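Long-range contact in putative peptidase (Parabacteroides merdae, PDB 4L8K), which probably hydrolyses peptide bonds as a serine peptidase of family S41, with a core related to the ClpP/crotonase fold: residues P88-L100 and I290-E304. Sequence-based numbering, arbitrary orientation.
Sequences PANFYKEIQDNYL and ITGEDIMKGRDTIIE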
ATOM      1  N   PRO A  88       4.297  11.076  -9.113  1.00 22.20           N
ATOM      2  CA  PRO A  88       5.579  10.695  -9.749  1.00 21.02           C
ATOM      3  C   PRO A  88       5.984   9.277  -9.341  1.00 24.27           C
ATOM      4  O   PRO A  88       5.500   8.767  -8.318  1.00 23.61           O
ATOM      5  CB  PRO A  88       6.562  11.744  -9.234  1.00 22.93           C
ATOM      6  CG  PRO A  88       5.688  12.860  -8.648  1.00 28.08           C
ATOM      7  CD  PRO A  88       4.494  12.154  -8.122  1.00 23.42           C
ATOM      8  N   ALA A  89       6.825   8.621 -10.165  1.00 19.77           N
ATOM      9  CA  ALA A  89       7.311   7.270  -9.878  1.00 18.77           C
ATOM     10  C   ALA A  89       7.993   7.241  -8.490  1.00 22.12           C
ATOM     11  O   ALA A  89       7.640   6.407  -7.646  1.00 21.35           O
ATOM     12  CB  ALA A  89       8.265   6.792 -10.976  1.00 18.99           C
ATOM     13  N   ASN A  90       8.905   8.199  -8.233  1.00 18.27           N
ATOM     14  CA  ASN A  90       9.655   8.374  -6.956  1.00 16.83           C
ATOM     15  C   ASN A  90      10.446   7.145  -6.566  1.00 19.02           C
ATOM     16  O   ASN A  90      10.754   6.945  -5.376  1.00 19.15           O
ATOM     17  CB  ASN A  90       8.726   8.824  -5.797  1.00 14.31           C
ATOM     18  CG  ASN A  90       8.422  10.308  -5.858  1.00 24.47           C
ATOM     19  OD1 ASN A  90       9.273  11.115  -6.210  1.00 20.11           O
ATOM     20  ND2 ASN A  90       7.209  10.699  -5.559  1.00 18.50           N
ATOM     21  N   PHE A  91      10.847   6.355  -7.585  1.00 15.72           N
ATOM     22  CA  PHE A  91      11.672   5.145  -7.441  1.00 16.73           C
ATOM     23  C   PHE A  91      12.180   4.751  -8.820  1.00 24.93           C
ATOM     24  O   PHE A  91      11.405   4.766  -9.772  1.00 25.57           O
ATOM     25  CB  PHE A  91      10.874   3.965  -6.804  1.00 17.72           C
ATOM     26  CG  PHE A  91      11.694   2.711  -6.606  1.00 18.62           C
ATOM     27  CD1 PHE A  91      12.501   2.557  -5.481  1.00 22.75           C
ATOM     28  CD2 PHE A  91      11.696   1.706  -7.566  1.00 22.43           C
ATOM     29  CE1 PHE A  91      13.299   1.418  -5.316  1.00 22.91           C
ATOM     30  CE2 PHE A  91      12.495   0.564  -7.408  1.00 25.80           C
ATOM     31  CZ  PHE A  91      13.286   0.429  -6.282  1.00 24.06           C
ATOM     32  N   TYR A  92      13.473   4.420  -8.925  1.00 21.58           N
ATOM     33  CA  TYR A  92      14.112   3.965 -10.159  1.00 21.55           C
ATOM     34  C   TYR A  92      15.123   2.944  -9.758  1.00 27.58           C
ATOM     35  O   TYR A  92      16.033   3.250  -8.968  1.00 28.76           O
ATOM     36  CB  TYR A  92      14.767   5.128 -10.955  1.00 22.18           C
ATOM     37  CG  TYR A  92      13.791   6.231 -11.313  1.00 22.43           C
ATOM     38  CD1 TYR A  92      12.969   6.126 -12.433  1.00 23.61           C
ATOM     39  CD2 TYR A  92      13.645   7.354 -10.496  1.00 21.86           C
ATOM     40  CE1 TYR A  92      12.053   7.132 -12.754  1.00 24.53           C
ATOM     41  CE2 TYR A  92      12.724   8.350 -10.798  1.00 22.10           C
ATOM     42  CZ  TYR A  92      11.941   8.243 -11.933  1.00 28.95           C
ATOM     43  OH  TYR A  92      11.049   9.237 -12.229  1.00 32.00           O
ATOM     44  N   LYS A  93      14.950   1.719 -10.248  1.00 22.89           N
ATOM     45  CA  LYS A  93      15.835   0.587  -9.968  1.00 22.53           C
ATOM     46  C   LYS A  93      17.296   0.934 -10.351  1.00 26.64           C
ATOM     47  O   LYS A  93      18.216   0.637  -9.589  1.00 26.59           O
ATOM     48  CB  LYS A  93      15.314  -0.652 -10.740  1.00 24.93           C
ATOM     49  CG  LYS A  93      16.225  -1.881 -10.776  1.00 34.37           C
ATOM     50  CD  LYS A  93      16.156  -2.737  -9.503  1.00 34.11           C
ATOM     51  CE  LYS A  93      16.894  -4.064  -9.613  1.00 36.62           C
ATOM     52  NZ  LYS A  93      18.328  -3.924 -10.039  1.00 39.02           N
ATOM     53  N   GLU A  94      17.492   1.605 -11.499  1.00 22.58           N
ATOM     54  CA  GLU A  94      18.817   1.989 -12.017  1.00 22.64           C
ATOM     55  C   GLU A  94      19.530   2.945 -11.043  1.00 27.08           C
ATOM     56  O   GLU A  94      20.742   2.829 -10.861  1.00 28.81           O
ATOM     57  CB  GLU A  94      18.707   2.618 -13.427  1.00 24.28           C
ATOM     58  CG  GLU A  94      18.102   1.688 -14.471  1.00 39.57           C
ATOM     59  CD  GLU A  94      16.590   1.467 -14.499  1.00 63.45           C
ATOM     60  OE1 GLU A  94      15.839   2.172 -13.777  1.00 38.88           O
ATOM     61  OE2 GLU A  94      16.164   0.575 -15.270  1.00 55.63           O
ATOM     62  N   ILE A  95      18.781   3.863 -10.393  1.00 21.16           N
ATOM     63  CA  ILE A  95      19.362   4.779  -9.402  1.00 19.20           C
ATOM     64  C   ILE A  95      19.618   3.993  -8.086  1.00 22.54           C
ATOM     65  O   ILE A  95      20.656   4.170  -7.457  1.00 22.94           O
ATOM     66  CB  ILE A  95      18.475   6.036  -9.193  1.00 21.23           C
ATOM     67  CG1 ILE A  95      18.387   6.933 -10.459  1.00 19.75           C
ATOM     68  CG2 ILE A  95      18.897   6.850  -7.954  1.00 21.62           C
ATOM     69  CD1 ILE A  95      19.590   7.697 -11.004  1.00 29.37           C
ATOM     70  N   GLN A  96      18.692   3.102  -7.707  1.00 19.59           N
ATOM     71  CA  GLN A  96      18.838   2.252  -6.534  1.00 18.91           C
ATOM     72  C   GLN A  96      20.117   1.354  -6.647  1.00 24.81           C
ATOM     73  O   GLN A  96      20.804   1.142  -5.638  1.00 22.42           O
ATOM     74  CB  GLN A  96      17.587   1.407  -6.325  1.00 18.99           C
ATOM     75  CG  GLN A  96      17.619   0.643  -5.004  1.00 22.63           C
ATOM     76  CD  GLN A  96      16.592  -0.449  -4.950  1.00 33.45           C
ATOM     77  OE1 GLN A  96      16.415  -1.237  -5.888  1.00 21.62           O
ATOM     78  NE2 GLN A  96      15.899  -0.512  -3.829  1.00 24.18           N
ATOM     79  N   ASP A  97      20.449   0.886  -7.884  1.00 24.03           N
ATOM     80  CA  ASP A  97      21.664   0.100  -8.190  1.00 24.46           C
ATOM     81  C   ASP A  97      22.933   0.823  -7.728  1.00 29.33           C
ATOM     82  O   ASP A  97      23.899   0.159  -7.372  1.00 30.30           O
ATOM     83  CB  ASP A  97      21.785  -0.217  -9.697  1.00 25.66           C
ATOM     84  CG  ASP A  97      20.748  -1.189 -10.246  1.00 31.96           C
ATOM     85  OD1 ASP A  97      20.199  -1.981  -9.459  1.00 33.07           O
ATOM     86  OD2 ASP A  97      20.477  -1.146 -11.467  1.00 37.45           O
ATOM     87  N   ASN A  98      22.927   2.173  -7.694  1.00 24.82           N
ATOM     88  CA  ASN A  98      24.081   2.947  -7.236  1.00 25.11           C
ATOM     89  C   ASN A  98      24.311   2.826  -5.723  1.00 29.77           C
ATOM     90  O   ASN A  98      25.417   3.078  -5.254  1.00 33.42           O
ATOM     91  CB  ASN A  98      23.934   4.411  -7.627  1.00 26.81           C
ATOM     92  CG  ASN A  98      23.954   4.623  -9.109  1.00 34.50           C
ATOM     93  OD1 ASN A  98      24.441   3.785  -9.860  1.00 30.70           O
ATOM     94  ND2 ASN A  98      23.416   5.746  -9.562  1.00 24.31           N
ATOM     95  N   TYR A  99      23.281   2.450  -4.975  1.00 23.36           N
ATOM     96  CA  TYR A  99      23.314   2.272  -3.529  1.00 22.99           C
ATOM     97  C   TYR A  99      23.492   0.807  -3.169  1.00 27.48           C
ATOM     98  O   TYR A  99      24.313   0.485  -2.306  1.00 27.89           O
ATOM     99  CB  TYR A  99      22.035   2.838  -2.869  1.00 23.03           C
ATOM    100  CG  TYR A  99      21.887   4.333  -3.076  1.00 21.69           C
ATOM    101  CD1 TYR A  99      21.303   4.843  -4.235  1.00 21.97           C
ATOM    102  CD2 TYR A  99      22.380   5.240  -2.140  1.00 21.45           C
ATOM    103  CE1 TYR A  99      21.219   6.217  -4.459  1.00 21.70           C
ATOM    104  CE2 TYR A  99      22.269   6.619  -2.339  1.00 22.35           C
ATOM    105  CZ  TYR A  99      21.696   7.102  -3.506  1.00 25.81           C
ATOM    106  OH  TYR A  99      21.595   8.454  -3.731  1.00 24.73           O
ATOM    107  N   LEU A 100      22.735  -0.084  -3.816  1.00 23.33           N
ATOM    108  CA  LEU A 100      22.859  -1.510  -3.538  1.00 22.87           C
ATOM    109  C   LEU A 100      24.106  -2.121  -4.182  1.00 26.14           C
ATOM    110  O   LEU A 100      24.701  -3.015  -3.592  1.00 26.25           O
ATOM    111  CB  LEU A 100      21.588  -2.285  -3.971  1.00 22.58           C
ATOM    112  CG  LEU A 100      20.360  -2.149  -3.040  1.00 25.25           C
ATOM    113  CD1 LEU A 100      19.128  -2.751  -3.667  1.00 24.04           C
ATOM    114  CD2 LEU A 100      20.629  -2.751  -1.660  1.00 26.68           C
ATOM    115  N   ILE A 290      11.892  12.437  -5.765  1.00 20.73           N
ATOM    116  CA  ILE A 290      13.140  12.323  -6.541  1.00 19.56           C
ATOM    117  C   ILE A 290      13.157  13.490  -7.565  1.00 24.27           C
ATOM    118  O   ILE A 290      12.173  13.724  -8.262  1.00 23.14           O
ATOM    119  CB  ILE A 290      13.342  10.929  -7.196  1.00 21.24           C
ATOM    120  CG1 ILE A 290      13.477   9.838  -6.092  1.00 20.00           C
ATOM    121  CG2 ILE A 290      14.598  10.925  -8.127  1.00 21.07           C
ATOM    122  CD1 ILE A 290      13.677   8.426  -6.633  1.00 25.26           C
ATOM    123  N   THR A 291      14.247  14.266  -7.565  1.00 21.83           N
ATOM    124  CA  THR A 291      14.362  15.417  -8.449  1.00 22.00           C
ATOM    125  C   THR A 291      15.047  15.044  -9.745  1.00 23.25           C
ATOM    126  O   THR A 291      15.840  14.101  -9.784  1.00 22.57           O
ATOM    127  CB  THR A 291      15.083  16.562  -7.753  1.00 24.49           C
ATOM    128  OG1 THR A 291      16.425  16.166  -7.511  1.00 23.07           O
ATOM    129  CG2 THR A 291      14.398  16.967  -6.464  1.00 21.89           C
ATOM    130  N   GLY A 292      14.743  15.805 -10.782  1.00 20.37           N
ATOM    131  CA  GLY A 292      15.328  15.640 -12.113  1.00 21.77           C
ATOM    132  C   GLY A 292      16.846  15.791 -12.116  1.00 27.99           C
ATOM    133  O   GLY A 292      17.529  15.034 -12.810  1.00 30.30           O
ATOM    134  N   GLU A 293      17.396  16.710 -11.284  1.00 21.68           N
ATOM    135  CA  GLU A 293      18.836  16.914 -11.198  1.00 22.28           C
ATOM    136  C   GLU A 293      19.515  15.808 -10.368  1.00 26.77           C
ATOM    137  O   GLU A 293      20.690  15.538 -10.593  1.00 27.63           O
ATOM    138  CB  GLU A 293      19.198  18.322 -10.666  1.00 24.76           C
ATOM    139  CG  GLU A 293      18.735  18.654  -9.250  1.00 33.52           C
ATOM    140  CD  GLU A 293      17.305  19.144  -9.083  1.00 42.51           C
ATOM    141  OE1 GLU A 293      16.521  19.125 -10.064  1.00 32.87           O
ATOM    142  OE2 GLU A 293      16.974  19.559  -7.951  1.00 32.23           O
ATOM    143  N   ASP A 294      18.807  15.169  -9.430  1.00 22.86           N
ATOM    144  CA  ASP A 294      19.426  14.071  -8.686  1.00 23.62           C
ATOM    145  C   ASP A 294      19.578  12.823  -9.565  1.00 31.69           C
ATOM    146  O   ASP A 294      20.566  12.102  -9.403  1.00 33.37           O
ATOM    147  CB  ASP A 294      18.674  13.733  -7.389  1.00 23.85           C
ATOM    148  CG  ASP A 294      19.175  14.543  -6.208  1.00 25.90           C
ATOM    149  OD1 ASP A 294      20.336  15.029  -6.265  1.00 24.01           O
ATOM    150  OD2 ASP A 294      18.461  14.605  -5.190  1.00 28.17           O
ATOM    151  N   ILE A 295      18.613  12.582 -10.494  1.00 28.10           N
ATOM    152  CA  ILE A 295      18.623  11.466 -11.445  1.00 28.27           C
ATOM    153  C   ILE A 295      19.867  11.609 -12.309  1.00 32.67           C
ATOM    154  O   ILE A 295      20.599  10.630 -12.510  1.00 32.89           O
ATOM    155  CB  ILE A 295      17.313  11.448 -12.294  1.00 31.71           C
ATOM    156  CG1 ILE A 295      16.127  10.922 -11.459  1.00 31.32           C
ATOM    157  CG2 ILE A 295      17.479  10.657 -13.624  1.00 31.00           C
ATOM    158  CD1 ILE A 295      14.712  11.235 -12.041  1.00 35.54           C
HETATM  159  N   MSE A 296      20.113  12.860 -12.776  1.00 28.08           N
HETATM  160  CA  MSE A 296      21.270  13.218 -13.599  0.50 26.42           C
HETATM  161  C   MSE A 296      22.596  13.024 -12.847  1.00 29.45           C
HETATM  162  O   MSE A 296      23.644  12.870 -13.469  1.00 27.58           O
HETATM  163  CB  MSE A 296      21.134  14.661 -14.067  0.50 28.65           C
HETATM  164  CG  MSE A 296      20.013  14.838 -15.054  0.50 34.56           C
HETATM  165 SE   MSE A 296      19.926  16.618 -15.672  0.38 42.77          SE
HETATM  166  CE  MSE A 296      18.882  16.281 -17.291  0.50 39.30           C
ATOM    167  N   LYS A 297      22.557  13.034 -11.508  1.00 24.51           N
ATOM    168  CA  LYS A 297      23.751  12.824 -10.678  1.00 23.56           C
ATOM    169  C   LYS A 297      23.812  11.368 -10.179  1.00 26.28           C
ATOM    170  O   LYS A 297      24.714  11.030  -9.425  1.00 25.45           O
ATOM    171  CB  LYS A 297      23.782  13.795  -9.492  1.00 24.94           C
ATOM    172  CG  LYS A 297      23.973  15.257  -9.878  1.00 26.50           C
ATOM    173  CD  LYS A 297      23.857  16.138  -8.655  1.00 35.84           C
ATOM    174  CE  LYS A 297      23.228  17.470  -8.991  1.00 45.65           C
ATOM    175  NZ  LYS A 297      22.639  18.121  -7.797  1.00 43.14           N
ATOM    176  N   GLY A 298      22.853  10.539 -10.616  1.00 24.09           N
ATOM    177  CA  GLY A 298      22.674   9.138 -10.222  1.00 23.57           C
ATOM    178  C   GLY A 298      22.273   8.980  -8.768  1.00 25.99           C
ATOM    179  O   GLY A 298      22.537   7.933  -8.156  1.00 22.83           O
ATOM    180  N   ARG A 299      21.627  10.029  -8.206  1.00 23.41           N
ATOM    181  CA  ARG A 299      21.219  10.080  -6.794  1.00 22.72           C
ATOM    182  C   ARG A 299      19.731   9.900  -6.595  1.00 25.29           C
ATOM    183  O   ARG A 299      18.925  10.339  -7.425  1.00 24.41           O
ATOM    184  CB  ARG A 299      21.616  11.432  -6.182  1.00 20.96           C
ATOM    185  CG  ARG A 299      23.098  11.607  -5.913  1.00 25.46           C
ATOM    186  CD  ARG A 299      23.428  13.087  -5.741  1.00 35.97           C
ATOM    187  NE  ARG A 299      22.607  13.753  -4.716  1.00 35.95           N
ATOM    188  CZ  ARG A 299      22.975  13.932  -3.450  1.00 42.21           C
ATOM    189  NH1 ARG A 299      24.154  13.495  -3.023  1.00 36.21           N
ATOM    190  NH2 ARG A 299      22.175  14.562  -2.606  1.00 21.41           N
ATOM    191  N   ASP A 300      19.365   9.291  -5.459  1.00 21.06           N
ATOM    192  CA  ASP A 300      17.973   9.124  -5.065  1.00 19.22           C
ATOM    193  C   ASP A 300      17.729  10.153  -3.973  1.00 21.97           C
ATOM    194  O   ASP A 300      18.245   9.998  -2.869  1.00 21.55           O
ATOM    195  CB  ASP A 300      17.714   7.660  -4.578  1.00 20.08           C
ATOM    196  CG  ASP A 300      16.266   7.313  -4.242  1.00 25.31           C
ATOM    197  OD1 ASP A 300      15.581   8.144  -3.607  1.00 25.75           O
ATOM    198  OD2 ASP A 300      15.832   6.181  -4.567  1.00 28.55           O
ATOM    199  N   THR A 301      16.974  11.207  -4.280  1.00 19.86           N
ATOM    200  CA  THR A 301      16.660  12.306  -3.349  1.00 21.02           C
ATOM    201  C   THR A 301      16.089  11.792  -2.014  1.00 25.94           C
ATOM    202  O   THR A 301      16.457  12.313  -0.955  1.00 26.40           O
ATOM    203  CB  THR A 301      15.672  13.295  -4.008  1.00 24.71           C
ATOM    204  OG1 THR A 301      16.070  13.484  -5.363  1.00 25.22           O
ATOM    205  CG2 THR A 301      15.631  14.658  -3.310  1.00 20.88           C
ATOM    206  N   ILE A 302      15.230  10.748  -2.077  1.00 21.62           N
ATOM    207  CA  ILE A 302      14.571  10.173  -0.916  1.00 19.59           C
ATOM    208  C   ILE A 302      15.590   9.416  -0.052  1.00 21.42           C
ATOM    209  O   ILE A 302      15.636   9.666   1.156  1.00 20.25           O
ATOM    210  CB  ILE A 302      13.332   9.312  -1.325  1.00 20.74           C
ATOM    211  CG1 ILE A 302      12.400  10.154  -2.240  1.00 19.28           C
ATOM    212  CG2 ILE A 302      12.589   8.837  -0.068  1.00 20.30           C
ATOM    213  CD1 ILE A 302      11.182   9.425  -2.863  1.00 22.81           C
ATOM    214  N   ILE A 303      16.435   8.544  -0.655  1.00 18.45           N
ATOM    215  CA  ILE A 303      17.456   7.837   0.129  1.00 19.34           C
ATOM    216  C   ILE A 303      18.414   8.874   0.774  1.00 23.46           C
ATOM    217  O   ILE A 303      18.720   8.755   1.966  1.00 20.66           O
ATOM    218  CB  ILE A 303      18.211   6.748  -0.685  1.00 22.18           C
ATOM    219  CG1 ILE A 303      17.238   5.636  -1.164  1.00 20.48           C
ATOM    220  CG2 ILE A 303      19.385   6.134   0.141  1.00 22.85           C
ATOM    221  CD1 ILE A 303      17.875   4.585  -2.184  1.00 18.74           C
ATOM    222  N   GLU A 304      18.825   9.918   0.001  1.00 20.65           N
ATOM    223  CA  GLU A 304      19.748  10.947   0.493  1.00 21.30           C
ATOM    224  C   GLU A 304      19.164  11.748   1.669  1.00 24.21           C
ATOM    225  O   GLU A 304      19.871  11.967   2.650  1.00 25.44           O
ATOM    226  CB  GLU A 304      20.181  11.897  -0.623  1.00 23.43           C
ATOM    227  CG  GLU A 304      21.016  11.232  -1.698  1.00 31.37           C
ATOM    228  CD  GLU A 304      22.373  10.690  -1.294  1.00 38.79           C
ATOM    229  OE1 GLU A 304      22.915  11.105  -0.246  1.00 35.44           O
ATOM    230  OE2 GLU A 304      22.916   9.871  -2.062  1.00 26.35           O
TER
HETATM  231  O   HOH W   1       9.840  12.824  -8.490  1.00 26.26           O
HETATM  232  O   HOH W   2      15.485   5.271  -6.891  1.00 28.52           O
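The hydroxyl of Y99 is gripped twice at the ring's edge: it donates to E304 OE2 at 2.6 Å, on the anti side of the carboxylate, and accepts from D300 N at 2.9 Å in a nearly straight bond (173°). I303 lies over one face of this ring, its CG2 making an off-centre CH-pi contact. A phenylalanine at Y99 would probably leave the D300 N-H and the E304 carboxylate without this shared partner. One turn back, I95 presses CD1 against the CA of G298 (3.5 Å), the glycine that closes helix 292-296 in a Schellman motif. N98 ND2 meets a lone pair of G298 O at 2.7 Å, that oxygen almost in the amide plane (7° out). Y92 CE2 meets I295 CD1 at 3.7 Å, the side chains crossing at about a right angle, and I290 CD1 lies by Y92 CD2. N90 OD1 accepts from I290 N, and a water joins that oxygen to I290 O. D300, touching I95 and Y99, caps helix 301-311 through OD1, while OD2 pairs with R155 and takes a water bound to Y92 N. Helix 93-100 packs with 290-304 beside the seven-stranded sheet, Q96 and I303 reaching strand 120-125, I302 strand 213-217.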